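Local structure of protein-l-isoaspartate o-methyltransferase (Thermotoga maritima, 1DL5) at residues A[141-146]-A[162-167]; A[245-250]-A[311-316]. The protein transfers a methyl group from S-adenosylmethionine to isoaspartyl residues of damaged proteins, a step in their repair. All coordinates share one frame; numbering follows the deposited sequence.

Interaction 1. Residues A[141-146]-A[162-167]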
loop_
_atom_site.group_PDB
_atom_site.type_symbol
_atom_site.label_atom_id
_atom_site.label_comp_id
_atom_site.label_asym_id
_atom_site.label_seq_id
_atom_site.Cartn_x
_atom_site.Cartn_y
_atom_site.Cartn_z
ATOM N N GLU A 141 -1.361 -29.085 5.504
ATOM C CA GLU A 141 -1.551 -30.027 6.604
ATOM C C GLU A 141 -0.271 -30.639 7.181
ATOM O O GLU A 141 -0.263 -31.086 8.331
ATOM C CB GLU A 141 -2.536 -31.139 6.195
ATOM C CG GLU A 141 -2.104 -31.973 5.008
ATOM C CD GLU A 141 -2.746 -31.531 3.706
ATOM O OE1 GLU A 141 -2.760 -30.313 3.420
ATOM O OE2 GLU A 141 -3.225 -32.412 2.961
ATOM N N PHE A 142 0.808 -30.653 6.402
ATOM C CA PHE A 142 2.066 -31.221 6.873
ATOM C C PHE A 142 3.164 -30.179 7.055
ATOM O O PHE A 142 4.328 -30.524 7.261
ATOM C CB PHE A 142 2.535 -32.320 5.916
ATOM C CG PHE A 142 1.511 -33.396 5.688
ATOM C CD1 PHE A 142 0.991 -34.119 6.758
ATOM C CD2 PHE A 142 1.050 -33.674 4.405
ATOM C CE1 PHE A 142 0.025 -35.102 6.555
ATOM C CE2 PHE A 142 0.085 -34.653 4.188
ATOM C CZ PHE A 142 -0.431 -35.369 5.267
ATOM N N SER A 143 2.804 -28.900 6.968
ATOM C CA SER A 143 3.782 -27.837 7.169
ATOM C C SER A 143 3.997 -27.728 8.681
ATOM O O SER A 143 3.213 -28.269 9.459
ATOM C CB SER A 143 3.261 -26.506 6.605
ATOM O OG SER A 143 2.118 -26.048 7.305
ATOM N N PRO A 144 5.044 -27.013 9.121
ATOM C CA PRO A 144 6.064 -26.278 8.364
ATOM C C PRO A 144 7.081 -27.188 7.689
ATOM O O PRO A 144 7.358 -28.289 8.167
ATOM C CB PRO A 144 6.740 -25.407 9.431
ATOM C CG PRO A 144 5.813 -25.467 10.622
ATOM C CD PRO A 144 5.271 -26.852 10.565
ATOM N N TYR A 145 7.643 -26.714 6.580
ATOM C CA TYR A 145 8.656 -27.469 5.848
ATOM C C TYR A 145 10.008 -26.794 6.017
ATOM O O TYR A 145 10.086 -25.585 6.244
ATOM C CB TYR A 145 8.314 -27.526 4.354
ATOM C CG TYR A 145 7.028 -28.256 4.058
ATOM C CD1 TYR A 145 7.000 -29.648 3.997
ATOM C CD2 TYR A 145 5.829 -27.561 3.874
ATOM C CE1 TYR A 145 5.816 -30.336 3.768
ATOM C CE2 TYR A 145 4.630 -28.244 3.637
ATOM C CZ TYR A 145 4.638 -29.634 3.588
ATOM O OH TYR A 145 3.480 -30.334 3.356
ATOM N N ASP A 146 11.075 -27.576 5.921
ATOM C CA ASP A 146 12.421 -27.028 6.020
ATOM C C ASP A 146 12.845 -26.572 4.633
ATOM O O ASP A 146 13.596 -25.607 4.484
ATOM C CB ASP A 146 13.395 -28.100 6.508
ATOM C CG ASP A 146 13.143 -28.497 7.946
ATOM O OD1 ASP A 146 13.533 -27.728 8.847
ATOM O OD2 ASP A 146 12.547 -29.571 8.168
ATOM N N PHE A 162 5.430 -20.004 0.847
ATOM C CA PHE A 162 6.096 -19.126 1.800
ATOM C C PHE A 162 5.538 -19.319 3.204
ATOM O O PHE A 162 6.290 -19.410 4.177
ATOM C CB PHE A 162 5.914 -17.658 1.406
ATOM C CG PHE A 162 6.663 -16.710 2.291
ATOM C CD1 PHE A 162 8.032 -16.540 2.142
ATOM C CD2 PHE A 162 6.004 -16.013 3.299
ATOM C CE1 PHE A 162 8.742 -15.686 2.984
ATOM C CE2 PHE A 162 6.706 -15.156 4.149
ATOM C CZ PHE A 162 8.073 -14.994 3.990
ATOM N N THR A 163 4.216 -19.350 3.302
ATOM C CA THR A 163 3.544 -19.528 4.585
ATOM C C THR A 163 3.862 -20.896 5.183
ATOM O O THR A 163 4.032 -21.031 6.392
ATOM C CB THR A 163 2.009 -19.403 4.429
ATOM O OG1 THR A 163 1.688 -18.097 3.940
ATOM C CG2 THR A 163 1.311 -19.615 5.768
ATOM N N GLN A 164 3.953 -21.904 4.325
ATOM C CA GLN A 164 4.226 -23.273 4.761
ATOM C C GLN A 164 5.700 -23.553 5.058
ATOM O O GLN A 164 6.049 -24.645 5.508
ATOM C CB GLN A 164 3.718 -24.247 3.698
ATOM C CG GLN A 164 2.202 -24.265 3.571
ATOM C CD GLN A 164 1.716 -24.998 2.337
ATOM O OE1 GLN A 164 2.236 -26.057 1.979
ATOM N NE2 GLN A 164 0.698 -24.444 1.690
ATOM N N LEU A 165 6.557 -22.565 4.822
ATOM C CA LEU A 165 7.995 -22.724 5.041
ATOM C C LEU A 165 8.448 -22.154 6.389
ATOM O O LEU A 165 8.007 -21.079 6.793
ATOM C CB LEU A 165 8.756 -22.025 3.908
ATOM C CG LEU A 165 10.280 -22.135 3.815
ATOM C CD1 LEU A 165 10.684 -23.577 3.522
ATOM C CD2 LEU A 165 10.784 -21.210 2.707
ATOM N N LYS A 166 9.327 -22.877 7.082
ATOM C CA LYS A 166 9.845 -22.409 8.365
ATOM C C LYS A 166 10.749 -21.207 8.155
ATOM O O LYS A 166 11.329 -21.030 7.084
ATOM C CB LYS A 166 10.723 -23.463 9.048
ATOM C CG LYS A 166 10.078 -24.749 9.502
ATOM C CD LYS A 166 11.167 -25.590 10.160
ATOM C CE LYS A 166 10.688 -26.945 10.616
ATOM N NZ LYS A 166 11.827 -27.696 11.223
ATOM N N GLU A 167 10.888 -20.389 9.193
ATOM C CA GLU A 167 11.800 -19.257 9.118
ATOM C C GLU A 167 13.162 -19.932 8.937
ATOM O O GLU A 167 13.467 -20.917 9.624
ATOM C CB GLU A 167 11.771 -18.462 10.432
ATOM C CG GLU A 167 12.812 -17.353 10.515
ATOM C CD GLU A 167 12.452 -16.122 9.696
ATOM O OE1 GLU A 167 11.476 -16.170 8.915
ATOM O OE2 GLU A 167 13.156 -15.102 9.834
HETATM O O HOH W 1 11.467 -30.264 10.537
#
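The carbonyl oxygen of Gln164 is gripped from the 141-146 side by the backbone N of Tyr145, at 2.8 Å, and by a CA-H...O contact from Pro144. This parallel bridge opens the pairing of strand 145-150 with the chain leaving helix 159-164, the helix that crosses between neighbouring strands in the Rossmann-like methyltransferase domain. The register continues with Lys166 N bonded to Tyr145 O at 2.9 Å, so Tyr145 is held through both its N and its O. Gln164 and the Tyr145 ring run side by side, their amide and ring planes 47° apart; CB of Gln164 lies in the ring plane at its edge, and OE1 approaches CE2 of Tyr145 at 3.6 Å. Both polar ends meet Val139, in the chain before strand 145-150: Tyr145 OH bonds Val139 O, and Gln164 OE1 bonds Val139 N. The peptide before Pro144 is cis, and CB of Pro144 presses on CG of Lys166 at a tight 3.4 Å. Extended beyond CG, Lys166 runs alongside Asp146, whose OD2 also accepts from Arg78 N. Lys166 NZ forms a salt bridge with Asp146 OD1 at 2.9 Å, meeting the syn side 29° out of the carboxylate plane, and water 1 links NZ to OD2.

Interaction 2. Residues A[245-250]-A[311-316]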
loop_
_atom_site.group_PDB
_atom_site.type_symbol
_atom_site.label_atom_id
_atom_site.label_comp_id
_atom_site.label_asym_id
_atom_site.label_seq_id
_atom_site.Cartn_x
_atom_site.Cartn_y
_atom_site.Cartn_z
ATOM N N ASP A 245 8.906 -9.043 -12.922
ATOM C CA ASP A 245 8.267 -10.356 -13.024
ATOM C C ASP A 245 8.694 -11.203 -11.826
ATOM O O ASP A 245 7.860 -11.769 -11.122
ATOM C CB ASP A 245 8.730 -11.041 -14.319
ATOM C CG ASP A 245 8.118 -12.417 -14.524
ATOM O OD1 ASP A 245 7.432 -12.934 -13.618
ATOM O OD2 ASP A 245 8.336 -12.988 -15.613
ATOM N N LEU A 246 10.002 -11.265 -11.592
ATOM C CA LEU A 246 10.560 -12.067 -10.507
ATOM C C LEU A 246 10.309 -11.540 -9.104
ATOM O O LEU A 246 10.009 -12.305 -8.189
ATOM C CB LEU A 246 12.077 -12.214 -10.692
ATOM C CG LEU A 246 12.573 -12.948 -11.940
ATOM C CD1 LEU A 246 14.056 -12.655 -12.151
ATOM C CD2 LEU A 246 12.335 -14.449 -11.781
ATOM N N LEU A 247 10.442 -10.232 -8.935
ATOM C CA LEU A 247 10.283 -9.630 -7.623
ATOM C C LEU A 247 8.855 -9.348 -7.175
ATOM O O LEU A 247 8.524 -9.569 -6.009
ATOM C CB LEU A 247 11.106 -8.336 -7.549
ATOM C CG LEU A 247 12.630 -8.478 -7.543
ATOM C CD1 LEU A 247 13.262 -7.141 -7.888
ATOM C CD2 LEU A 247 13.107 -8.961 -6.181
ATOM N N THR A 248 8.006 -8.867 -8.079
ATOM C CA THR A 248 6.633 -8.534 -7.684
ATOM C C THR A 248 5.593 -9.627 -7.882
ATOM O O THR A 248 4.607 -9.690 -7.140
ATOM C CB THR A 248 6.115 -7.265 -8.426
ATOM O OG1 THR A 248 5.778 -7.598 -9.781
ATOM C CG2 THR A 248 7.178 -6.172 -8.425
ATOM N N ARG A 249 5.821 -10.483 -8.873
ATOM C CA ARG A 249 4.896 -11.558 -9.225
ATOM C C ARG A 249 3.523 -10.979 -9.565
ATOM O O ARG A 249 2.507 -11.668 -9.487
ATOM C CB ARG A 249 4.786 -12.593 -8.093
ATOM C CG ARG A 249 6.108 -13.258 -7.746
ATOM C CD ARG A 249 6.729 -12.603 -6.524
ATOM N NE ARG A 249 5.896 -12.819 -5.344
ATOM C CZ ARG A 249 5.863 -12.018 -4.283
ATOM N NH1 ARG A 249 6.621 -10.926 -4.235
ATOM N NH2 ARG A 249 5.049 -12.300 -3.276
ATOM N N ARG A 250 3.514 -9.708 -9.963
ATOM C CA ARG A 250 2.286 -9.007 -10.329
ATOM C C ARG A 250 2.318 -8.541 -11.778
ATOM O O ARG A 250 1.532 -7.681 -12.175
ATOM C CB ARG A 250 2.078 -7.788 -9.419
ATOM C CG ARG A 250 1.621 -8.138 -8.012
ATOM C CD ARG A 250 1.744 -6.932 -7.088
ATOM N NE ARG A 250 0.947 -7.097 -5.880
ATOM C CZ ARG A 250 -0.366 -6.890 -5.816
ATOM N NH1 ARG A 250 -1.036 -6.499 -6.892
ATOM N NH2 ARG A 250 -1.013 -7.080 -4.674
ATOM N N SER A 311 8.859 -5.885 -2.612
ATOM C CA SER A 311 10.186 -6.460 -2.811
ATOM C C SER A 311 11.288 -5.433 -3.019
ATOM O O SER A 311 11.024 -4.268 -3.309
ATOM C CB SER A 311 10.147 -7.407 -4.013
ATOM O OG SER A 311 9.172 -8.414 -3.819
ATOM N N HIS A 312 12.532 -5.863 -2.846
ATOM C CA HIS A 312 13.654 -4.970 -3.077
ATOM C C HIS A 312 14.885 -5.691 -3.607
ATOM O O HIS A 312 14.967 -6.926 -3.579
ATOM C CB HIS A 312 13.995 -4.110 -1.830
ATOM C CG HIS A 312 14.364 -4.878 -0.596
ATOM N ND1 HIS A 312 13.430 -5.328 0.311
ATOM C CD2 HIS A 312 15.575 -5.189 -0.072
ATOM C CE1 HIS A 312 14.047 -5.880 1.342
ATOM N NE2 HIS A 312 15.350 -5.808 1.135
ATOM N N ILE A 313 15.818 -4.900 -4.128
ATOM C CA ILE A 313 17.060 -5.392 -4.711
ATOM C C ILE A 313 18.262 -4.913 -3.900
ATOM O O ILE A 313 18.249 -3.807 -3.361
ATOM C CB ILE A 313 17.230 -4.847 -6.152
ATOM C CG1 ILE A 313 16.068 -5.312 -7.030
ATOM C CG2 ILE A 313 18.563 -5.290 -6.733
ATOM C CD1 ILE A 313 15.998 -4.597 -8.369
ATOM N N SER A 314 19.290 -5.752 -3.806
ATOM C CA SER A 314 20.523 -5.377 -3.115
ATOM C C SER A 314 21.699 -5.936 -3.914
ATOM O O SER A 314 21.533 -6.859 -4.717
ATOM C CB SER A 314 20.547 -5.894 -1.665
ATOM O OG SER A 314 20.703 -7.298 -1.582
ATOM N N CYS A 315 22.879 -5.357 -3.715
ATOM C CA CYS A 315 24.074 -5.789 -4.428
ATOM C C CYS A 315 25.335 -5.407 -3.655
ATOM O O CYS A 315 26.285 -4.876 -4.227
ATOM C CB CYS A 315 24.109 -5.147 -5.820
ATOM S SG CYS A 315 24.040 -3.321 -5.803
ATOM N N SER A 316 25.342 -5.689 -2.358
ATOM C CA SER A 316 26.479 -5.360 -1.502
ATOM C C SER A 316 27.773 -6.091 -1.854
ATOM O O SER A 316 28.866 -5.612 -1.536
ATOM C CB SER A 316 26.123 -5.633 -0.039
ATOM O OG SER A 316 25.775 -6.993 0.156
HETATM O O HOH W 2 6.405 -8.022 -3.096
#
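Two side chains reach the carbonyl oxygen of Leu247 from opposite faces of its plane, at the point where helix 237-248 runs out. The hydroxyl of Ser311 donates to Leu247 O over a short 2.6 Å, from well above the carbonyl plane, 45° out of it, and therefore not on a lone pair. From the other face comes NH1 of Arg249, only two residues further along the chain, at 2.9 Å; the oxygen lies almost exactly in the guanidinium plane. Positive phi at Arg249 (58°) takes the backbone out of the helix, while bends at chi2 and chi3 fold the side chain back to the carbonyl it has just passed. Water 2 donates to Ser311 OG at 2.9 Å and accepts a weak bond from Arg249 NH1. Beyond the two segments, Gly306 binds both groups through its backbone: its N donates to Ser311 OG and its O accepts from Arg249 NH2, while Tyr307 makes a cation-pi contact with the arginine.

Beside this polar cluster the packing is largely apolar. CB of Leu247 meets CB of Ser311 at 3.8 Å, and its isobutyl end passes on to Ile313, the two side chains crossing at about a right angle. CD1 of Leu247 presses on CG1 of Ile313 at 3.5 Å, closer than carbons usually pack. Leu286 of helix 281-292 touches both Leu247 and Ile313. Just past the contact, Thr248 OG1 accepts from Arg250 N in an ST turn and also hydrogen-bonds Val244 O. The whole is the C-terminal end of helix 237-248, its last-turn carbonyl, Leu247 O, taken up by two side-chain donors, packed against the start of strand 312-314, outermost in the mixed sheet within this chain.

Along the chain the two contacts follow in series, neither nested nor crossed. Interaction 1 closes first, joining 141-146 to 162-167 across 15 intervening residues and bringing the end of helix 159-164 beside the start of strand 145-150. Interaction 2 opens later, in the C-terminal part of the chain, and spans the 60 residues between 245-250 and 311-316, bringing the end of helix 237-248 to the last strand of the chain. Their centres lie about 22 Å apart and they do not touch, yet both reach the nine-stranded mixed sheet: strand 145-150 lies inside it and strand 312-314 forms an outermost strand, so this sheet runs through both parts of the protein.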